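Local structure of FBP protein (5OFU) at the interface of chains A and B. The protein hydrolyses the 1-phosphate of fructose 1,6-bisphosphate to give fructose 6-phosphate and phosphate, a step of gluconeogenesis, as a magnesium-dependent, AMP-regulated homotetramer. Numbering follows the deposited sequence. Chains: chain A/B, FBP protein.

The interface of chains A and B. Residues chain A 43, 47, 174-175, 194; chain B 47, 174-175.
Helix 27-47 of chain A meets its counterpart in chain B at their C-terminal ends, beside the loops that join strands 165-173 and 177-182 in both subunits; A:Pro194, just past strand 188-193, flanks the patch. A:Arg47 and B:Arg47 run antiparallel past each other with guanidinium planes 9° apart. CD of B:Arg47 lies over the rim of the A:Arg47 guanidinium, 3.4 Å from its CZ, and CD of A:Arg47 likewise covers one face of the B:Arg47 group. The opposite face of the latter carries the carbonyl oxygen of A:Ser175 above its centre. The third torsion, -48° in B:Arg47 against 161° in A:Arg47, turns the B:Arg47 guanidinium toward the 174-175 loops, whereas A:Arg47 stays extended from CG to NE. The turned group donates from NH2 to B:Gly174 O within its own chain, at 3.2 Å and in the guanidinium plane, while NH1 makes a weak hydrogen bond (3.4 Å) to A:Gly174 O. A long salt bridge, 3.9 Å from NH1 to the carboxylate OE2 of A:Glu43, may offset part of its charge. Water 1 links the same OE2 to B:Ser175 O. CG of A:Pro194 packs 3.8 Å from CG of B:Arg47. The backbones match, so as modelled the side chains break the two-fold symmetry. The patch lies near that axis, at the end of the A-B interface nearer the N-termini, where the C-terminal ends of helices whose first turns carry part of the AMP site come together.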
loop_
_atom_site.group_PDB
_atom_site.type_symbol
_atom_site.label_atom_id
_atom_site.label_comp_id
_atom_site.label_asym_id
_atom_site.label_seq_id
_atom_site.Cartn_x
_atom_site.Cartn_y
_atom_site.Cartn_z
ATOM N N GLU A 43 3.835 -1.704 12.577
ATOM C CA GLU A 43 4.643 -1.320 11.417
ATOM C C GLU A 43 3.987 -0.235 10.555
ATOM O O GLU A 43 4.640 0.680 10.076
ATOM C CB GLU A 43 4.893 -2.548 10.544
ATOM C CG GLU A 43 5.965 -2.386 9.483
ATOM C CD GLU A 43 5.488 -1.754 8.189
ATOM O OE1 GLU A 43 4.300 -1.901 7.828
ATOM O OE2 GLU A 43 6.313 -1.101 7.522
ATOM N N ARG A 47 5.615 3.359 9.906
ATOM C CA ARG A 47 5.918 3.801 8.553
ATOM C C ARG A 47 5.313 5.191 8.251
ATOM O O ARG A 47 5.903 5.987 7.520
ATOM C CB ARG A 47 5.493 2.755 7.519
ATOM C CG ARG A 47 6.029 3.071 6.132
ATOM C CD ARG A 47 6.317 1.915 5.190
ATOM N NE ARG A 47 6.382 2.404 3.804
ATOM C CZ ARG A 47 5.717 1.951 2.718
ATOM N NH1 ARG A 47 4.891 0.886 2.736
ATOM N NH2 ARG A 47 5.922 2.573 1.546
ATOM N N GLY A 174 12.773 -1.734 9.754
ATOM C CA GLY A 174 13.855 -1.036 9.054
ATOM C C GLY A 174 13.464 -0.570 7.656
ATOM O O GLY A 174 12.307 -0.221 7.406
ATOM N N SER A 175 14.432 -0.594 6.741
ATOM C CA SER A 175 14.176 -0.309 5.337
ATOM C C SER A 175 13.203 -1.323 4.732
ATOM O O SER A 175 12.472 -1.000 3.804
ATOM C CB SER A 175 15.487 -0.269 4.544
ATOM O OG SER A 175 16.088 -1.548 4.440
ATOM N N PRO A 194 4.692 -5.952 1.265
ATOM C CA PRO A 194 3.628 -4.961 1.475
ATOM C C PRO A 194 2.532 -4.927 0.411
ATOM O O PRO A 194 1.482 -4.361 0.677
ATOM C CB PRO A 194 4.373 -3.627 1.480
ATOM C CG PRO A 194 5.821 -3.968 1.478
ATOM C CD PRO A 194 5.930 -5.292 0.820
ATOM N N ARG B 47 11.761 -1.682 0.222
ATOM C CA ARG B 47 10.842 -2.200 1.220
ATOM C C ARG B 47 10.505 -3.686 0.985
ATOM O O ARG B 47 10.308 -4.443 1.934
ATOM C CB ARG B 47 9.582 -1.348 1.297
ATOM C CG ARG B 47 8.730 -1.697 2.504
ATOM C CD ARG B 47 8.017 -0.505 3.108
ATOM N NE ARG B 47 8.881 0.663 3.326
ATOM C CZ ARG B 47 9.565 0.941 4.450
ATOM N NH1 ARG B 47 9.482 0.159 5.534
ATOM N NH2 ARG B 47 10.328 2.044 4.495
ATOM N N GLY B 174 14.280 4.472 6.003
ATOM C CA GLY B 174 14.337 3.902 7.345
ATOM C C GLY B 174 13.020 3.253 7.737
ATOM O O GLY B 174 12.308 2.680 6.890
ATOM N N SER B 175 12.700 3.320 9.030
ATOM C CA SER B 175 11.417 2.827 9.534
ATOM C C SER B 175 10.248 3.610 8.916
ATOM O O SER B 175 9.156 3.078 8.771
ATOM C CB SER B 175 11.373 2.881 11.063
ATOM O OG SER B 175 11.354 4.209 11.540
HETATM O O HOH W 1 8.686 0.174 8.720
#